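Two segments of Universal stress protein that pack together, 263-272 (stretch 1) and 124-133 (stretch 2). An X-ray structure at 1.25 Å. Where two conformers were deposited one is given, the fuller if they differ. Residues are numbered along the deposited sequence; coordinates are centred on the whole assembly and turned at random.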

ATOM      1  N   VAL A 263     -11.204   2.838  -5.494  1.00 13.52           N
ATOM      2  CA  VAL A 263     -10.179   1.867  -5.966  1.00 13.85           C
ATOM      3  C   VAL A 263      -9.915   0.797  -4.889  1.00 12.71           C
ATOM      4  O   VAL A 263      -9.838  -0.399  -5.219  1.00 14.12           O
ATOM      5  CB  VAL A 263      -8.913   2.643  -6.383  1.00 17.54           C
ATOM      6  CG1 VAL A 263      -7.720   1.745  -6.632  1.00 21.42           C
ATOM      7  CG2 VAL A 263      -9.204   3.535  -7.579  1.00 17.70           C
ATOM      8  N   LEU A 264      -9.771   1.199  -3.632  1.00 12.61           N
ATOM      9  CA  LEU A 264      -9.449   0.218  -2.563  1.00 12.89           C
ATOM     10  C   LEU A 264     -10.563  -0.814  -2.384  1.00 14.15           C
ATOM     11  O   LEU A 264     -10.252  -1.944  -1.995  1.00 14.46           O
ATOM     12  CB  LEU A 264      -9.186   0.976  -1.259  1.00 13.59           C
ATOM     13  CG  LEU A 264      -7.726   1.359  -1.043  1.00 16.41           C
ATOM     14  CD1 LEU A 264      -7.581   2.545  -0.093  1.00 17.69           C
ATOM     15  CD2 LEU A 264      -6.935   0.149  -0.567  1.00 16.84           C
ATOM     16  N   ASP A 265     -11.805  -0.426  -2.657  1.00 13.32           N
ATOM     17  CA  ASP A 265     -12.975  -1.331  -2.511  1.00 14.68           C
ATOM     18  C   ASP A 265     -13.232  -2.121  -3.801  1.00 15.53           C
ATOM     19  O   ASP A 265     -14.176  -2.921  -3.791  1.00 17.65           O
ATOM     20  CB  ASP A 265     -14.235  -0.542  -2.142  1.00 16.72           C
ATOM     21  CG  ASP A 265     -14.474  -0.349  -0.649  1.00 20.07           C
ATOM     22  OD1 ASP A 265     -13.705  -0.916   0.169  1.00 19.96           O
ATOM     23  OD2 ASP A 265     -15.436   0.366  -0.311  1.00 24.59           O
ATOM     24  N   THR A 266     -12.419  -1.923  -4.848  1.00 14.60           N
ATOM     25  CA  THR A 266     -12.662  -2.556  -6.175  1.00 15.63           C
ATOM     26  C   THR A 266     -11.484  -3.441  -6.598  1.00 14.46           C
ATOM     27  O   THR A 266     -11.701  -4.481  -7.211  1.00 15.18           O
ATOM     28  CB  THR A 266     -12.903  -1.487  -7.260  1.00 18.77           C
ATOM     29  OG1 THR A 266     -13.966  -0.640  -6.825  1.00 21.84           O
ATOM     30  CG2 THR A 266     -13.234  -2.061  -8.621  1.00 19.25           C
ATOM     31  N   LEU A 267     -10.264  -3.018  -6.307  1.00 12.98           N
ATOM     32  CA  LEU A 267      -9.086  -3.775  -6.789  1.00 12.31           C
ATOM     33  C   LEU A 267      -9.082  -5.195  -6.237  1.00 12.34           C
ATOM     34  O   LEU A 267      -9.474  -5.409  -5.062  1.00 13.88           O
ATOM     35  CB  LEU A 267      -7.811  -3.057  -6.352  1.00 12.36           C
ATOM     36  CG  LEU A 267      -7.486  -1.760  -7.094  1.00 12.51           C
ATOM     37  CD1 LEU A 267      -6.353  -1.043  -6.383  1.00 13.81           C
ATOM     38  CD2 LEU A 267      -7.116  -2.018  -8.549  1.00 13.92           C
ATOM     39  N   GLU A 268      -8.585  -6.113  -7.060  1.00 13.07           N
ATOM     40  CA  GLU A 268      -8.374  -7.527  -6.671  1.00 14.93           C
ATOM     41  C   GLU A 268      -6.886  -7.749  -6.381  1.00 14.11           C
ATOM     42  O   GLU A 268      -6.549  -8.800  -5.835  1.00 18.10           O
ATOM     43  CB  GLU A 268      -8.903  -8.453  -7.763  1.00 17.30           C
ATOM     44  CG  GLU A 268     -10.408  -8.316  -7.967  1.00 20.37           C
ATOM     45  CD  GLU A 268     -11.054  -9.247  -8.979  1.00 25.85           C
ATOM     46  OE1 GLU A 268     -10.391  -9.617  -9.965  1.00 27.41           O
ATOM     47  OE2 GLU A 268     -12.221  -9.625  -8.757  1.00 34.02           O
ATOM     48  N   SER A 269      -6.034  -6.801  -6.755  1.00 12.21           N
ATOM     49  CA  SER A 269      -4.591  -6.840  -6.441  1.00 11.14           C
ATOM     50  C   SER A 269      -4.385  -6.474  -4.969  1.00 10.97           C
ATOM     51  O   SER A 269      -5.272  -5.878  -4.360  1.00 10.82           O
ATOM     52  CB  SER A 269      -3.827  -5.838  -7.304  1.00 11.56           C
ATOM     53  OG  SER A 269      -4.188  -4.494  -6.960  1.00 11.29           O
ATOM     54  N   ASP A 270      -3.225  -6.830  -4.438  1.00  9.74           N
ATOM     55  CA  ASP A 270      -2.802  -6.201  -3.174  1.00  9.75           C
ATOM     56  C   ASP A 270      -2.744  -4.687  -3.430  1.00  9.43           C
ATOM     57  O   ASP A 270      -2.566  -4.265  -4.600  1.00  9.75           O
ATOM     58  CB  ASP A 270      -1.418  -6.670  -2.732  1.00 10.27           C
ATOM     59  CG  ASP A 270      -1.323  -8.107  -2.260  1.00 11.67           C
ATOM     60  OD1 ASP A 270      -2.341  -8.831  -2.278  1.00 11.94           O
ATOM     61  OD2 ASP A 270      -0.208  -8.484  -1.856  1.00 13.52           O
ATOM     62  N   VAL A 271      -2.859  -3.891  -2.380  1.00  8.97           N
ATOM     63  CA  VAL A 271      -2.801  -2.419  -2.541  1.00  9.23           C
ATOM     64  C   VAL A 271      -1.842  -1.845  -1.498  1.00  8.57           C
ATOM     65  O   VAL A 271      -2.021  -2.098  -0.291  1.00  9.28           O
ATOM     66  CB  VAL A 271      -4.192  -1.756  -2.441  1.00 10.26           C
ATOM     67  CG1 VAL A 271      -4.134  -0.287  -2.859  1.00 11.68           C
ATOM     68  CG2 VAL A 271      -5.243  -2.484  -3.268  1.00 12.31           C
ATOM     69  N   LEU A 272      -0.848  -1.100  -1.970  1.00  8.42           N
ATOM     70  CA  LEU A 272       0.050  -0.335  -1.082  1.00  8.28           C
ATOM     71  C   LEU A 272      -0.462   1.101  -1.071  1.00  8.16           C
ATOM     72  O   LEU A 272      -0.500   1.736  -2.148  1.00  9.30           O
ATOM     73  CB  LEU A 272       1.492  -0.406  -1.578  1.00  8.56           C
ATOM     74  CG  LEU A 272       2.487   0.385  -0.740  1.00  9.08           C
ATOM     75  CD1 LEU A 272       2.564  -0.146   0.677  1.00  9.97           C
ATOM     76  CD2 LEU A 272       3.861   0.409  -1.377  1.00 10.52           C
TER
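Stretch 2 (124-133) LMTKTARPWT

Stretch 2 enters as a β-strand, residues 124-126, and lies alongside strand 270-272 of stretch 1 in the antiparallel sense, the N-to-C directions making an angle of 174° and the axes approaching to 4.7 Å. Beyond Thr-126 it leaves regular structure and runs as loop past the segment, helical at Val-263 and Leu-264, that leads to the strand. Together the two segments bury 610 Å².

The register is set by Val-271 and Met-125, a hydrogen-bonded pair whose CA atoms are 5.3 Å apart. Each satisfies the other's backbone: Met-125 N donates to Val-271 O and Val-271 N to Met-125 O, both at 2.9 Å. The same two carbonyls also receive CA-H...O contacts, Val-271 O from Leu-124 CA at 3.5 Å and Met-125 O from Asp-270 CA at 3.4 Å. Leu-272 and Leu-124 form the neighbouring non-hydrogen-bonded pair, with their CA atoms 4.3 Å apart. Their side chains share one face of the sheet, where Leu-272 CD1 meets Leu-124 CB at 4.1 Å; Val-271 and the selenomethionine Met-125 point to the other.

Where the strand pairing ends, the carboxylate of Asp-270 takes over from the backbone. Asp-270 OD1 accepts from two successive amides, Lys-127 N at 2.8 Å and Thr-128 N at 3.2 Å, and so holds the start of the loop. Asp-270 OD2 accepts from Trp-132 NE1 at 2.9 Å, lying at the edge of the indole near the ring plane, as suits an in-plane N-H donor. One buried acidic side chain thus serves three donors of stretch 2.

Lys-127 adds two further donations in the same sense, from stretch 2 to stretch 1. Its side chain reaches back over stretch 1, Lys-127 CD passing Val-271 CG2 at 4.1 Å, and Lys-127 NZ donates to Leu-264 O at 2.8 Å and to Leu-267 O at 2.7 Å. The ammonium thereby bridges these two main-chain carbonyls.

Nearer the solvent, water mediates. Water 1 donates to both Lys-127 O and Glu-268 O, at 2.7 Å each, bridging two carbonyls that cannot bond directly. Water 2 donates to Glu-268 O at 3.3 Å and accepts a weak bond from Arg-130 NH2 at 3.0 Å. The arginine is steadied within its own stretch, since Thr-128 OG1 accepts from Arg-130 N at 3.2 Å and from Arg-130 NE at 3.1 Å. The exception is Ser-269 O, which is buried against Lys-127 CB at 3.3 Å and has no hydrogen-bonding partner in the model.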

ATOM      1  N   LEU A 124       0.219  -1.886   3.473  1.00  7.97           N
ATOM      2  CA  LEU A 124       0.008  -2.885   2.410  1.00  8.34           C
ATOM      3  C   LEU A 124      -1.167  -3.762   2.826  1.00  8.08           C
ATOM      4  O   LEU A 124      -1.071  -4.500   3.810  1.00  9.59           O
ATOM      5  CB  LEU A 124       1.271  -3.726   2.239  1.00  8.66           C
ATOM      6  CG  LEU A 124       1.162  -4.878   1.248  1.00  9.96           C
ATOM      7  CD1 LEU A 124       0.855  -4.384  -0.162  1.00 11.21           C
ATOM      8  CD2 LEU A 124       2.431  -5.709   1.270  1.00 11.22           C
HETATM    9  N   MSE A 125      -2.281  -3.617   2.113  1.00  8.72           N
HETATM   10  CA  MSE A 125      -3.455  -4.449   2.296  0.55  9.97           C
HETATM   11  C   MSE A 125      -3.368  -5.578   1.279  1.00  9.68           C
HETATM   12  O   MSE A 125      -3.420  -5.311   0.078  1.00 10.83           O
HETATM   13  CB  MSE A 125      -4.731  -3.654   2.019  0.55 12.08           C
HETATM   14  CG  MSE A 125      -4.994  -2.525   2.985  0.55 13.58           C
HETATM   15 SE   MSE A 125      -5.310  -3.141   4.815  0.55 13.84          SE
HETATM   16  CE  MSE A 125      -6.749  -4.429   4.447  0.55 17.48           C
ATOM     17  N   THR A 126      -3.187  -6.816   1.742  1.00  9.88           N
ATOM     18  CA  THR A 126      -3.079  -7.921   0.796  1.00 10.96           C
ATOM     19  C   THR A 126      -4.488  -8.398   0.436  1.00 11.72           C
ATOM     20  O   THR A 126      -5.293  -8.634   1.346  1.00 13.52           O
ATOM     21  CB  THR A 126      -2.140  -9.033   1.286  1.00 12.06           C
ATOM     22  OG1 THR A 126      -2.752  -9.850   2.288  1.00 15.82           O
ATOM     23  CG2 THR A 126      -0.832  -8.497   1.823  1.00 13.34           C
ATOM     24  N   LYS A 127      -4.772  -8.516  -0.863  1.00 10.97           N
ATOM     25  CA  LYS A 127      -6.131  -8.901  -1.314  1.00 12.00           C
ATOM     26  C   LYS A 127      -6.120 -10.139  -2.210  1.00 13.37           C
ATOM     27  O   LYS A 127      -7.217 -10.622  -2.534  1.00 16.76           O
ATOM     28  CB  LYS A 127      -6.806  -7.743  -2.050  1.00 11.92           C
ATOM     29  CG  LYS A 127      -6.925  -6.453  -1.245  1.00 11.51           C
ATOM     30  CD  LYS A 127      -7.770  -5.390  -1.913  1.00 11.95           C
ATOM     31  CE  LYS A 127      -9.248  -5.672  -1.791  1.00 12.69           C
ATOM     32  NZ  LYS A 127     -10.067  -4.662  -2.504  1.00 12.91           N
ATOM     33  N   THR A 128      -4.950 -10.612  -2.622  1.00 12.90           N
ATOM     34  CA  THR A 128      -4.874 -11.794  -3.512  1.00 13.92           C
ATOM     35  C   THR A 128      -3.883 -12.790  -2.917  1.00 13.65           C
ATOM     36  O   THR A 128      -2.970 -12.365  -2.202  1.00 14.99           O
ATOM     37  CB  THR A 128      -4.477 -11.404  -4.944  1.00 13.61           C
ATOM     38  OG1 THR A 128      -4.479 -12.587  -5.749  1.00 14.80           O
ATOM     39  CG2 THR A 128      -3.122 -10.733  -5.037  1.00 13.67           C
ATOM     40  N   ALA A 129      -4.077 -14.071  -3.208  1.00 15.60           N
ATOM     41  CA  ALA A 129      -3.125 -15.110  -2.756  1.00 18.19           C
ATOM     42  C   ALA A 129      -2.060 -15.343  -3.827  1.00 18.32           C
ATOM     43  O   ALA A 129      -1.121 -16.113  -3.561  1.00 21.06           O
ATOM     44  CB  ALA A 129      -3.852 -16.386  -2.447  1.00 19.94           C
ATOM     45  N   ARG A 130      -2.198 -14.708  -4.989  1.00 15.58           N
ATOM     46  CA  ARG A 130      -1.184 -14.911  -6.051  1.00 16.23           C
ATOM     47  C   ARG A 130       0.186 -14.464  -5.551  1.00 17.60           C
ATOM     48  O   ARG A 130       0.301 -13.438  -4.887  1.00 17.89           O
ATOM     49  CB  ARG A 130      -1.555 -14.115  -7.299  1.00 16.61           C
ATOM     50  CG  ARG A 130      -2.781 -14.636  -8.029  1.00 17.97           C
ATOM     51  CD  ARG A 130      -3.066 -13.709  -9.190  1.00 20.20           C
ATOM     52  NE  ARG A 130      -3.680 -12.464  -8.737  1.00 20.81           N
ATOM     53  CZ  ARG A 130      -3.469 -11.262  -9.274  1.00 18.14           C
ATOM     54  NH1 ARG A 130      -2.570 -11.104 -10.228  1.00 19.82           N
ATOM     55  NH2 ARG A 130      -4.111 -10.211  -8.802  1.00 18.37           N
ATOM     56  N   PRO A 131       1.274 -15.196  -5.873  1.00 19.54           N
ATOM     57  CA  PRO A 131       2.609 -14.747  -5.490  1.00 19.17           C
ATOM     58  C   PRO A 131       2.986 -13.455  -6.232  1.00 18.14           C
ATOM     59  O   PRO A 131       2.549 -13.232  -7.340  1.00 18.56           O
ATOM     60  CB  PRO A 131       3.518 -15.910  -5.921  1.00 23.12           C
ATOM     61  CG  PRO A 131       2.737 -16.609  -7.008  1.00 26.25           C
ATOM     62  CD  PRO A 131       1.286 -16.478  -6.593  1.00 23.15           C
ATOM     63  N   TRP A 132       3.803 -12.621  -5.605  1.00 15.74           N
ATOM     64  CA  TRP A 132       4.298 -11.415  -6.314  1.00 15.03           C
ATOM     65  C   TRP A 132       5.330 -11.774  -7.382  1.00 15.92           C
ATOM     66  O   TRP A 132       5.398 -11.060  -8.379  1.00 15.55           O
ATOM     67  CB  TRP A 132       4.961 -10.477  -5.318  1.00 14.47           C
ATOM     68  CG  TRP A 132       4.014  -9.695  -4.475  1.00 13.39           C
ATOM     69  CD1 TRP A 132       2.670  -9.877  -4.318  1.00 14.12           C
ATOM     70  CD2 TRP A 132       4.390  -8.647  -3.576  1.00 12.75           C
ATOM     71  NE1 TRP A 132       2.178  -8.960  -3.430  1.00 14.28           N
ATOM     72  CE2 TRP A 132       3.211  -8.213  -2.937  1.00 12.85           C
ATOM     73  CE3 TRP A 132       5.605  -8.039  -3.245  1.00 13.61           C
ATOM     74  CZ2 TRP A 132       3.212  -7.177  -2.003  1.00 13.90           C
ATOM     75  CZ3 TRP A 132       5.603  -7.010  -2.331  1.00 15.09           C
ATOM     76  CH2 TRP A 132       4.424  -6.597  -1.715  1.00 15.53           C
ATOM     77  N   THR A 133       6.147 -12.796  -7.116  1.00 15.97           N
ATOM     78  CA  THR A 133       7.302 -13.110  -7.988  1.00 17.84           C
ATOM     79  C   THR A 133       6.843 -13.284  -9.432  1.00 16.40           C
ATOM     80  O   THR A 133       5.913 -14.081  -9.707  1.00 18.97           O
ATOM     81  CB  THR A 133       8.093 -14.295  -7.433  1.00 20.52           C
ATOM     82  OG1 THR A 133       8.576 -13.902  -6.150  1.00 22.43           O
ATOM     83  CG2 THR A 133       9.255 -14.706  -8.308  1.00 22.82           C
TER
HETATM   84  O   HOH W   1      -8.419 -10.605  -4.968  1.00 27.93           O
HETATM   85  O   HOH W   2      -6.733 -11.342  -7.869  1.00 34.64           O